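Side-chain contacts in NH(3)-dependent NAD(+) synthetase (Francisella tularensis subsp. holarctica LVS, PDB 3FIU), which belongs to the NAD synthase family of the HUP clan, a parallel sheet flanked by helices, and binds adenosine monophosphate, pyrophosphate, magnesium and sodium: residues 43-48 against 140-145; 56-61 against 76-81; 146-151 against 162-167; 189-194 against 199-204. All coordinates share one frame; numbering follows the deposited sequence.

In the fold
Interactions 1, 2 and 3 are largely buried, interaction 4 only partly. Interactions 1 and 2 pack helices 40-51 and 68-81 of the alpha/beta core by aliphatic side chains alone, and they touch each other where Ala43 meets Leu77. Interaction 3 adjoins interaction 1 through Gly141 and Ile163, replaces methyl-methyl contact with an indole face, and lies near the second subunit. Interaction 4, with its centre about 17 Å from those of interactions 1 and 3, joins a loop to the start of helix 202-206 by hydrogen bonds, water and metal ions. Adenosine monophosphate unites three of them: ribose at interaction 1, adenine at interaction 2, phosphate at interaction 4.

Interaction 1: 43-48 against 140-145; sequences AVAASL and IGTDNA. With AMP (adenosine monophosphate), chain G.
The ribose side of the adenosine monophosphate pocket rests on this contact, in which Ala45 of helix 40-51 packs against Ile140 and Thr142 in the loop that follows strand 137-139. A single methyl does the work on the helix side: Ala45 CB points at the loop and sits 4.0 Å from CG2 of Ile140 and 4.1 Å from CG2 of Thr142. Both partners offer a branch methyl. In Ile140 the longer CG1 arm lies beside the backbone N (chi1 -63°), which leaves CG2 as the branch that meets the alanine. The contact is wholly buried and purely apolar, with CA atoms of Ala45 and Thr142 6.3 Å apart. Such an approach of helix to loop belongs to the Rossmann-like core of the HUP clan: helix 40-51 follows the glycine-rich loop with Ser37 and Gly39, Ser42 in its first turn belongs to the same PP-loop motif, and strand 31-35 lies beside both segments, with Ile34 touching Ala45 and Thr142. Thr142 has two uses. Its CG2 faces the helix, while OG1, placed between the backbone N and the carbonyl carbon (chi1 65°), reaches the nucleotide and is hydrogen-bonded to O3' of AMP across a short 2.5 Å. The same CG2 lies 3.6 Å from AMP O2', so this methyl touches both helix and sugar. Within the helix, Ala43 O accepts from both Ser47 N and Ser47 OG, which come to opposite faces of its carbonyl plane; the OG bond is 2.9 Å. Farther along the loop, Asn144 reaches back with ND2 to Asp41, a magnesium ligand.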
# COMPACT_ATOMS: atom_id res chain seq x y z
N ALA A 43 13.59 -8.65 13.49
CA ALA A 43 14.12 -8.82 14.85
C ALA A 43 14.79 -7.52 15.36
O ALA A 43 14.53 -7.03 16.49
CB ALA A 43 15.07 -10.01 14.93
N VAL A 44 15.68 -6.97 14.54
CA VAL A 44 16.40 -5.73 14.88
C VAL A 44 15.42 -4.57 15.05
O VAL A 44 15.47 -3.83 16.05
CB VAL A 44 17.52 -5.43 13.83
CG1 VAL A 44 18.13 -4.01 14.02
CG2 VAL A 44 18.66 -6.51 13.89
N ALA A 45 14.55 -4.38 14.06
CA ALA A 45 13.55 -3.31 14.12
C ALA A 45 12.68 -3.39 15.41
O ALA A 45 12.47 -2.37 16.10
CB ALA A 45 12.69 -3.35 12.85
N ALA A 46 12.21 -4.60 15.76
CA ALA A 46 11.43 -4.80 17.01
C ALA A 46 12.24 -4.43 18.28
O ALA A 46 11.74 -3.73 19.16
CB ALA A 46 10.91 -6.25 17.10
N SER A 47 13.47 -4.91 18.34
CA SER A 47 14.38 -4.61 19.44
C SER A 47 14.61 -3.09 19.63
O SER A 47 14.59 -2.59 20.76
CB SER A 47 15.71 -5.32 19.24
OG SER A 47 15.52 -6.73 19.16
N LEU A 48 14.83 -2.38 18.54
CA LEU A 48 14.96 -0.92 18.60
C LEU A 48 13.69 -0.26 19.12
O LEU A 48 13.75 0.63 19.99
CB LEU A 48 15.33 -0.35 17.22
CG LEU A 48 16.68 -0.78 16.62
CD1 LEU A 48 16.75 -0.42 15.14
CD2 LEU A 48 17.85 -0.15 17.37
N ILE A 140 5.98 -0.13 11.80
CA ILE A 140 7.40 -0.12 11.45
C ILE A 140 7.67 -1.04 10.28
O ILE A 140 7.42 -2.27 10.38
CB ILE A 140 8.25 -0.60 12.62
CG1 ILE A 140 8.11 0.36 13.81
CG2 ILE A 140 9.74 -0.73 12.13
CD1 ILE A 140 8.87 -0.05 15.05
N GLY A 141 8.18 -0.49 9.18
CA GLY A 141 8.62 -1.30 8.04
C GLY A 141 10.09 -1.68 8.23
O GLY A 141 10.86 -0.93 8.81
N THR A 142 10.46 -2.87 7.75
CA THR A 142 11.77 -3.44 8.11
C THR A 142 12.79 -3.42 6.97
O THR A 142 13.89 -3.94 7.12
CB THR A 142 11.63 -4.90 8.57
OG1 THR A 142 11.17 -5.68 7.47
CG2 THR A 142 10.64 -5.02 9.77
N ASP A 143 12.41 -2.84 5.82
CA ASP A 143 13.30 -2.74 4.62
C ASP A 143 14.67 -2.16 5.00
O ASP A 143 14.75 -1.12 5.66
CB ASP A 143 12.66 -1.87 3.54
CG ASP A 143 11.22 -2.29 3.22
OD1 ASP A 143 11.01 -2.94 2.18
OD2 ASP A 143 10.31 -2.01 4.03
N ASN A 144 15.73 -2.87 4.60
CA ASN A 144 17.09 -2.37 4.79
C ASN A 144 17.56 -1.80 3.43
O ASN A 144 16.81 -1.89 2.44
CB ASN A 144 18.04 -3.47 5.30
CG ASN A 144 18.10 -4.67 4.37
OD1 ASN A 144 18.31 -4.52 3.18
ND2 ASN A 144 17.90 -5.88 4.92
N ALA A 145 18.75 -1.19 3.37
CA ALA A 145 19.21 -0.55 2.12
C ALA A 145 19.32 -1.51 0.95
O ALA A 145 19.07 -1.11 -0.21
CB ALA A 145 20.51 0.23 2.31
P AMP G . 11.38 -10.56 4.06
O1P AMP G . 12.37 -9.42 3.92
O2P AMP G . 10.51 -10.74 2.80
O3P AMP G . 11.86 -11.86 4.62
O5' AMP G . 10.24 -10.04 5.10
C5' AMP G . 9.78 -8.68 5.01
C4' AMP G . 8.98 -8.36 6.26
O4' AMP G . 7.67 -8.94 6.21
C3' AMP G . 9.58 -8.95 7.53
O3' AMP G . 10.64 -8.11 7.97
C2' AMP G . 8.38 -8.94 8.48
O2' AMP G . 8.22 -7.64 9.09
C1' AMP G . 7.21 -9.24 7.53
N9 AMP G . 6.93 -10.69 7.58
C8 AMP G . 7.33 -11.64 6.70
N7 AMP G . 6.89 -12.87 7.07
C5 AMP G . 6.22 -12.71 8.23
C6 AMP G . 5.48 -13.60 9.15
N6 AMP G . 5.44 -14.93 8.92
N1 AMP G . 4.91 -13.00 10.21
C2 AMP G . 4.97 -11.68 10.48
N3 AMP G . 5.61 -10.79 9.67
C4 AMP G . 6.23 -11.27 8.56

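Interaction 2: 56-61 against 76-81. With AMP (adenosine monophosphate), chain G.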
# COMPACT_ATOMS: atom_id res chain seq x y z
N THR A 56 4.88 -1.45 22.30
CA THR A 56 5.38 -2.08 21.08
C THR A 56 4.70 -3.45 21.00
O THR A 56 4.81 -4.22 21.93
CB THR A 56 6.92 -2.28 21.11
OG1 THR A 56 7.58 -1.00 21.10
CG2 THR A 56 7.41 -3.09 19.87
N THR A 57 4.02 -3.73 19.90
CA THR A 57 3.36 -5.05 19.76
C THR A 57 3.91 -5.74 18.54
O THR A 57 4.09 -5.09 17.49
CB THR A 57 1.84 -4.84 19.59
OG1 THR A 57 1.33 -4.24 20.78
CG2 THR A 57 1.05 -6.17 19.30
N ALA A 58 4.10 -7.06 18.64
CA ALA A 58 4.52 -7.87 17.50
C ALA A 58 3.40 -8.76 16.99
O ALA A 58 2.70 -9.40 17.77
CB ALA A 58 5.73 -8.73 17.85
N LEU A 59 3.24 -8.83 15.67
CA LEU A 59 2.35 -9.79 15.08
C LEU A 59 3.17 -10.88 14.40
O LEU A 59 4.06 -10.60 13.63
CB LEU A 59 1.40 -9.12 14.07
CG LEU A 59 0.57 -7.95 14.57
CD1 LEU A 59 -0.47 -7.57 13.48
CD2 LEU A 59 -0.12 -8.33 15.90
N ILE A 60 2.85 -12.13 14.72
CA ILE A 60 3.37 -13.26 13.95
C ILE A 60 2.26 -13.77 13.05
O ILE A 60 1.17 -14.12 13.51
CB ILE A 60 3.88 -14.37 14.87
CG1 ILE A 60 4.97 -13.82 15.79
CG2 ILE A 60 4.37 -15.63 14.04
CD1 ILE A 60 5.45 -14.85 16.82
N LEU A 61 2.56 -13.84 11.75
CA LEU A 61 1.51 -14.00 10.74
C LEU A 61 1.86 -15.10 9.75
O LEU A 61 2.05 -14.83 8.54
CB LEU A 61 1.27 -12.65 10.02
CG LEU A 61 0.88 -11.53 10.98
CD1 LEU A 61 0.90 -10.13 10.30
CD2 LEU A 61 -0.53 -11.86 11.48
N GLU A 76 10.49 -16.67 20.46
CA GLU A 76 11.63 -16.56 21.36
C GLU A 76 12.04 -15.09 21.60
O GLU A 76 12.23 -14.67 22.75
CB GLU A 76 12.82 -17.38 20.87
CG GLU A 76 13.95 -17.34 21.91
CD GLU A 76 15.12 -18.22 21.57
OE1 GLU A 76 14.90 -19.29 20.94
OE2 GLU A 76 16.25 -17.85 21.93
N LEU A 77 12.18 -14.32 20.52
CA LEU A 77 12.45 -12.88 20.65
C LEU A 77 11.40 -12.10 21.45
O LEU A 77 11.75 -11.31 22.33
CB LEU A 77 12.65 -12.25 19.27
CG LEU A 77 13.02 -10.76 19.30
CD1 LEU A 77 14.42 -10.54 19.93
CD2 LEU A 77 12.93 -10.21 17.87
N ILE A 78 10.12 -12.34 21.15
CA ILE A 78 9.02 -11.73 21.89
C ILE A 78 9.13 -12.02 23.41
O ILE A 78 8.95 -11.11 24.23
CB ILE A 78 7.68 -12.21 21.30
CG1 ILE A 78 7.37 -11.49 19.97
CG2 ILE A 78 6.52 -12.09 22.31
CD1 ILE A 78 6.28 -12.22 19.14
N GLU A 79 9.40 -13.28 23.77
CA GLU A 79 9.58 -13.68 25.18
C GLU A 79 10.71 -12.87 25.83
O GLU A 79 10.57 -12.38 26.96
CB GLU A 79 9.84 -15.19 25.29
CG GLU A 79 8.56 -16.04 25.05
CD GLU A 79 8.81 -17.45 24.49
OE1 GLU A 79 9.97 -17.92 24.48
OE2 GLU A 79 7.83 -18.11 24.06
N MET A 80 11.82 -12.73 25.11
CA MET A 80 12.98 -11.99 25.61
C MET A 80 12.67 -10.49 25.82
O MET A 80 13.15 -9.86 26.78
CB MET A 80 14.14 -12.16 24.62
CG MET A 80 15.39 -11.38 24.96
SD MET A 80 16.69 -11.62 23.71
CE MET A 80 17.04 -9.90 23.40
N LEU A 81 11.89 -9.94 24.90
CA LEU A 81 11.54 -8.53 24.89
C LEU A 81 10.37 -8.21 25.80
O LEU A 81 10.15 -7.04 26.12
CB LEU A 81 11.16 -8.12 23.47
CG LEU A 81 12.17 -7.44 22.53
CD1 LEU A 81 13.64 -7.48 23.01
CD2 LEU A 81 11.99 -7.88 21.08
P AMP G . 11.38 -10.56 4.06
O1P AMP G . 12.37 -9.42 3.92
O2P AMP G . 10.51 -10.74 2.80
O3P AMP G . 11.86 -11.86 4.62
O5' AMP G . 10.24 -10.04 5.10
C5' AMP G . 9.78 -8.68 5.01
C4' AMP G . 8.98 -8.36 6.26
O4' AMP G . 7.67 -8.94 6.21
C3' AMP G . 9.58 -8.95 7.53
O3' AMP G . 10.64 -8.11 7.97
C2' AMP G . 8.38 -8.94 8.48
O2' AMP G . 8.22 -7.64 9.09
C1' AMP G . 7.21 -9.24 7.53
N9 AMP G . 6.93 -10.69 7.58
C8 AMP G . 7.33 -11.64 6.70
N7 AMP G . 6.89 -12.87 7.07
C5 AMP G . 6.22 -12.71 8.23
C6 AMP G . 5.48 -13.60 9.15
N6 AMP G . 5.44 -14.93 8.92
N1 AMP G . 4.91 -13.00 10.21
C2 AMP G . 4.97 -11.68 10.48
N3 AMP G . 5.61 -10.79 9.67
C4 AMP G . 6.23 -11.27 8.56
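Apolar contact is all that joins Ile78 of helix 68-81 to Ala58 and Ile60 of strand 56-60. The delta methyl of Ile78 does most of the touching: CD1 lies 3.6 Å from CD1 of Ile60 and 3.8 Å from CB of Ala58. Behind it, Ile78 CG1 also comes within 3.8 Å of Ala58 CB, so the arm lies over the small alanine before its end meets the isoleucine. Ile60 keeps CG1 beside its backbone N (chi1 -57°) with CD1 extended, and the two isoleucine chains cross at a slant. Ala58 and Ile60 both point at the helix, whereas Leu59 between them turns away. Strand 56-60, helix 68-81 and strand 84-87 form a beta-alpha-beta unit, and Ile78 also touches His85 on the last of these, binding the helix to two neighbouring parallel strands.

The polar contact with the nucleotide is made just past the strand, at Leu61. Leu61 N donates to N1 of AMP over 2.9 Å, at an N-H...N angle of 149°. Van der Waals contact adds Leu59 O, 3.5 Å from C2 of AMP, and Leu61 CB, 3.7 Å from N1.

Interaction 3: 146-151 against 162-167; sequences CEWYMG and DILPLV. With MG (magnesium ion), chain E.
Helix 145-150, which supplies the magnesium ligand Glu147, packs here against the type I beta turn from Leu164 to Val167, with Trp148 of the helix meeting both ends of the turn. One face of the indole takes both partners. Val167 CG2 stands over the five-membered ring, 4.0 Å from its centroid and 26° off the normal, a CH-pi contact whose closest carbon is Trp148 CG at 3.7 Å. Leu164 CD1 reaches the benzo part, 4.2 Å from Trp148 CZ3. Val167 holds CG1 between its backbone N and carbonyl carbon (chi1 76°), which leaves CG2 as the methyl lowered on to the ring. The ring also stacks with Phe153, and the turn borders the second subunit, where Leu164 packs on Ala244 and Val167 on Thr246 of that chain.

Glu147, next to the tryptophan, faces the pocket. Its OE1 binds the magnesium ion at 2.2 Å, while OE2, 3.4 Å from the metal, accepts a 2.6 Å hydrogen bond from a water that is itself a ligand of the ion. Asp41 binds the same magnesium, and Asn144 caps Glu147 N. The carboxylate therefore grips the ion directly through one oxygen and through water with the other, which fixes its rotation, while weak dispersion and CH-pi forces seat the helix against the turn.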
# COMPACT_ATOMS: atom_id res chain seq x y z
N CYS A 146 19.67 -2.77 1.23
CA CYS A 146 19.76 -3.81 0.17
C CYS A 146 18.41 -4.14 -0.46
O CYS A 146 18.24 -4.09 -1.69
CB CYS A 146 20.40 -5.09 0.68
SG CYS A 146 22.05 -4.87 1.42
N GLU A 147 17.45 -4.52 0.38
CA GLU A 147 16.08 -4.78 -0.09
C GLU A 147 15.51 -3.58 -0.84
O GLU A 147 14.94 -3.74 -1.92
CB GLU A 147 15.18 -5.17 1.07
CG GLU A 147 15.74 -6.31 1.86
CD GLU A 147 15.00 -6.55 3.18
OE1 GLU A 147 14.71 -7.72 3.43
OE2 GLU A 147 14.69 -5.60 3.92
N TRP A 148 15.69 -2.40 -0.27
CA TRP A 148 15.22 -1.18 -0.92
C TRP A 148 15.82 -1.03 -2.35
O TRP A 148 15.08 -0.95 -3.36
CB TRP A 148 15.48 0.05 -0.04
CG TRP A 148 14.54 1.18 -0.40
CD1 TRP A 148 14.85 2.36 -1.01
CD2 TRP A 148 13.10 1.18 -0.23
NE1 TRP A 148 13.71 3.11 -1.21
CE2 TRP A 148 12.63 2.42 -0.73
CE3 TRP A 148 12.18 0.27 0.32
CZ2 TRP A 148 11.28 2.76 -0.70
CZ3 TRP A 148 10.81 0.62 0.33
CH2 TRP A 148 10.38 1.85 -0.18
N TYR A 149 17.14 -1.03 -2.44
CA TYR A 149 17.81 -0.91 -3.74
C TYR A 149 17.43 -1.99 -4.74
O TYR A 149 17.28 -1.72 -5.95
CB TYR A 149 19.34 -0.85 -3.58
CG TYR A 149 20.01 -0.37 -4.85
CD1 TYR A 149 20.21 0.99 -5.10
CD2 TYR A 149 20.41 -1.28 -5.83
CE1 TYR A 149 20.81 1.43 -6.30
CE2 TYR A 149 21.03 -0.85 -7.03
CZ TYR A 149 21.20 0.50 -7.25
OH TYR A 149 21.80 0.91 -8.44
N MET A 150 17.30 -3.22 -4.28
CA MET A 150 17.01 -4.33 -5.16
C MET A 150 15.50 -4.40 -5.48
O MET A 150 15.06 -5.21 -6.30
CB MET A 150 17.47 -5.64 -4.53
CG MET A 150 18.98 -5.69 -4.24
SD MET A 150 19.86 -5.89 -5.81
CE MET A 150 19.63 -7.64 -6.10
N GLY A 151 14.72 -3.53 -4.84
CA GLY A 151 13.26 -3.68 -4.82
C GLY A 151 12.81 -5.08 -4.40
O GLY A 151 11.81 -5.60 -4.95
N ASP A 162 4.75 2.99 7.93
CA ASP A 162 4.72 4.41 8.32
C ASP A 162 6.12 4.94 8.51
O ASP A 162 6.37 6.14 8.34
CB ASP A 162 3.91 4.59 9.59
CG ASP A 162 2.46 4.19 9.43
OD1 ASP A 162 1.91 4.33 8.31
OD2 ASP A 162 1.85 3.74 10.43
N ILE A 163 7.05 4.04 8.87
CA ILE A 163 8.39 4.46 9.29
C ILE A 163 9.37 3.34 8.99
O ILE A 163 9.04 2.16 9.23
CB ILE A 163 8.40 4.89 10.79
CG1 ILE A 163 9.75 5.52 11.16
CG2 ILE A 163 8.04 3.71 11.73
CD1 ILE A 163 9.65 6.40 12.45
N LEU A 164 10.53 3.71 8.45
CA LEU A 164 11.54 2.76 7.99
C LEU A 164 12.89 3.03 8.66
O LEU A 164 13.76 3.70 8.09
CB LEU A 164 11.65 2.81 6.44
CG LEU A 164 10.42 2.50 5.55
CD1 LEU A 164 10.78 2.57 4.05
CD2 LEU A 164 9.82 1.13 5.85
N PRO A 165 13.09 2.50 9.87
CA PRO A 165 14.36 2.76 10.58
C PRO A 165 15.61 2.12 9.97
O PRO A 165 16.71 2.58 10.25
CB PRO A 165 14.11 2.20 11.99
CG PRO A 165 13.08 1.09 11.79
CD PRO A 165 12.17 1.62 10.64
N LEU A 166 15.47 1.05 9.18
CA LEU A 166 16.63 0.30 8.72
C LEU A 166 17.05 0.63 7.29
O LEU A 166 18.02 0.07 6.78
CB LEU A 166 16.42 -1.23 8.84
CG LEU A 166 15.93 -1.74 10.22
CD1 LEU A 166 15.82 -3.25 10.17
CD2 LEU A 166 16.84 -1.33 11.34
N VAL A 167 16.32 1.54 6.65
CA VAL A 167 16.40 1.64 5.19
C VAL A 167 17.74 2.22 4.68
O VAL A 167 18.09 2.04 3.53
CB VAL A 167 15.15 2.40 4.63
CG1 VAL A 167 15.28 3.92 4.88
CG2 VAL A 167 14.85 2.04 3.15
MG MG E . 13.88 -8.57 5.29
O HOH W 1 12.80 -6.61 5.43

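Interaction 4: 189-194 against 199-204; sequences DKAPSA and GQTDED. With NA (sodium ion), chain I; MG (magnesium ion), chain F; POP (pyrophosphate 2-), chain H; AMP (adenosine monophosphate), chain G.
Pro192 and Ser193 meet Asp202 and Gln200 in the close-packed part of this contact, between the loop after helix 185-189 and the start of helix 202-206. Asp202 N donates to Pro192 O over 2.8 Å and almost straight (176°), while Ser193 OG donates to Gln200 O at 2.7 Å, coming from above that carbonyl plane rather than along a lone pair. The serine hydroxyl lies anti to its backbone N (chi1 172°), directed at the neighbouring segment. Thr201 is the N-cap of helix 202-206, its OG1 accepting from Asp204 N.

The outer side is looser. Ala191, exposed, touches Thr201 by methyls alone, CB to CG2 at 3.6 Å, and a water links Pro192 O to Glu203 N.

Facing the ligands, Ser193 O binds a second magnesium ion, distinct from Glu147's, at 2.2 Å, and Ser193 N donates to O6 of pyrophosphate at 2.9 Å. Asp202 binds sodium with OD2 at 2.4 Å and OD1 at 2.9 Å, Tyr210 hydrogen-bonds OD2, and a water bridges Ala194 N and Asp202 OD1. Both cations contact oxygens of AMP and pyrophosphate, so they would be expected to offset the negative charge that phosphates and carboxylate bring together.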
# COMPACT_ATOMS: atom_id res chain seq x y z
N ASP A 189 22.17 -16.36 12.76
CA ASP A 189 22.89 -17.33 11.94
C ASP A 189 22.15 -17.83 10.72
O ASP A 189 22.78 -18.40 9.81
CB ASP A 189 23.31 -18.55 12.79
CG ASP A 189 24.34 -18.20 13.85
OD1 ASP A 189 24.84 -17.05 13.88
OD2 ASP A 189 24.63 -19.07 14.70
N LYS A 190 20.82 -17.67 10.70
CA LYS A 190 20.00 -18.27 9.64
C LYS A 190 20.17 -17.51 8.33
O LYS A 190 20.56 -16.35 8.32
CB LYS A 190 18.52 -18.40 10.02
CG LYS A 190 17.73 -17.12 10.09
CD LYS A 190 16.16 -17.38 10.23
CE LYS A 190 15.79 -18.08 11.53
NZ LYS A 190 14.35 -17.88 11.94
N ALA A 191 19.88 -18.19 7.22
CA ALA A 191 19.85 -17.55 5.90
C ALA A 191 18.67 -16.56 5.79
O ALA A 191 17.52 -16.96 6.05
CB ALA A 191 19.71 -18.64 4.81
N PRO A 192 18.94 -15.29 5.41
CA PRO A 192 17.87 -14.35 5.01
C PRO A 192 16.94 -14.98 3.98
O PRO A 192 17.40 -15.60 3.01
CB PRO A 192 18.65 -13.17 4.41
CG PRO A 192 19.94 -13.16 5.20
CD PRO A 192 20.27 -14.64 5.33
N SER A 193 15.63 -14.87 4.19
CA SER A 193 14.67 -15.63 3.39
C SER A 193 13.31 -14.98 3.44
O SER A 193 12.90 -14.49 4.50
CB SER A 193 14.57 -17.07 3.94
OG SER A 193 13.53 -17.77 3.29
N ALA A 194 12.58 -15.00 2.33
CA ALA A 194 11.22 -14.46 2.33
C ALA A 194 10.21 -15.48 2.90
O ALA A 194 9.03 -15.16 3.05
CB ALA A 194 10.79 -14.00 0.88
N GLY A 199 13.88 -23.94 2.60
CA GLY A 199 15.16 -23.79 1.92
C GLY A 199 15.28 -22.58 1.01
O GLY A 199 16.35 -22.37 0.43
N GLN A 200 14.22 -21.79 0.86
CA GLN A 200 14.34 -20.57 0.04
C GLN A 200 15.31 -19.59 0.70
O GLN A 200 15.26 -19.38 1.90
CB GLN A 200 12.97 -19.90 -0.20
CG GLN A 200 13.06 -18.57 -0.95
CD GLN A 200 11.78 -17.71 -0.90
OE1 GLN A 200 11.20 -17.47 0.17
NE2 GLN A 200 11.38 -17.20 -2.06
N THR A 201 16.23 -19.01 -0.08
CA THR A 201 17.12 -17.99 0.48
C THR A 201 17.16 -16.77 -0.42
O THR A 201 17.10 -16.88 -1.66
CB THR A 201 18.59 -18.49 0.71
OG1 THR A 201 19.21 -18.71 -0.57
CG2 THR A 201 18.63 -19.77 1.54
N ASP A 202 17.25 -15.59 0.19
CA ASP A 202 17.31 -14.35 -0.57
C ASP A 202 18.46 -14.37 -1.60
O ASP A 202 18.30 -13.91 -2.73
CB ASP A 202 17.56 -13.18 0.37
CG ASP A 202 16.36 -12.87 1.26
OD1 ASP A 202 15.34 -13.60 1.23
OD2 ASP A 202 16.48 -11.88 2.01
N GLU A 203 19.62 -14.88 -1.18
CA GLU A 203 20.80 -14.82 -2.03
C GLU A 203 20.66 -15.72 -3.27
O GLU A 203 21.05 -15.30 -4.37
CB GLU A 203 22.04 -15.15 -1.22
CG GLU A 203 22.34 -14.06 -0.19
CD GLU A 203 23.66 -14.29 0.52
OE1 GLU A 203 24.08 -15.47 0.59
OE2 GLU A 203 24.27 -13.31 1.00
N ASP A 204 20.04 -16.90 -3.09
CA ASP A 204 19.71 -17.80 -4.20
C ASP A 204 18.71 -17.15 -5.13
O ASP A 204 18.74 -17.34 -6.35
CB ASP A 204 19.04 -19.09 -3.71
CG ASP A 204 20.02 -20.16 -3.33
OD1 ASP A 204 21.21 -19.87 -3.07
OD2 ASP A 204 19.59 -21.34 -3.29
NA NA I . 14.28 -11.57 3.04
MG MG F . 12.64 -12.96 6.04
P1 POP H . 13.17 -10.45 7.88
O1 POP H . 13.03 -10.09 9.34
O2 POP H . 12.88 -9.27 7.00
O3 POP H . 12.31 -11.62 7.44
O POP H . 14.74 -10.81 7.62
P2 POP H . 15.30 -11.29 6.19
O4 POP H . 15.10 -10.18 5.17
O5 POP H . 16.76 -11.47 6.49
O6 POP H . 14.69 -12.60 5.73
P AMP G . 11.38 -10.56 4.06
O1P AMP G . 12.37 -9.42 3.92
O2P AMP G . 10.51 -10.74 2.80
O3P AMP G . 11.86 -11.86 4.62
O5' AMP G . 10.24 -10.04 5.10
C5' AMP G . 9.78 -8.68 5.01
C4' AMP G . 8.98 -8.36 6.26
O4' AMP G . 7.67 -8.94 6.21
C3' AMP G . 9.58 -8.95 7.53
O3' AMP G . 10.64 -8.11 7.97
C2' AMP G . 8.38 -8.94 8.48
O2' AMP G . 8.22 -7.64 9.09
C1' AMP G . 7.21 -9.24 7.53
N9 AMP G . 6.93 -10.69 7.58
C8 AMP G . 7.33 -11.64 6.70
N7 AMP G . 6.89 -12.87 7.07
C5 AMP G . 6.22 -12.71 8.23
C6 AMP G . 5.48 -13.60 9.15
N6 AMP G . 5.44 -14.93 8.92
N1 AMP G . 4.91 -13.00 10.21
C2 AMP G . 4.97 -11.68 10.48
N3 AMP G . 5.61 -10.79 9.67
C4 AMP G . 6.23 -11.27 8.56
O HOH W 2 19.82 -15.41 1.78
O HOH W 3 13.98 -15.40 -0.14
O HOH W 4 10.61 -13.62 6.14
O HOH W 5 13.06 -14.52 7.26
O HOH W 6 13.98 -9.62 1.14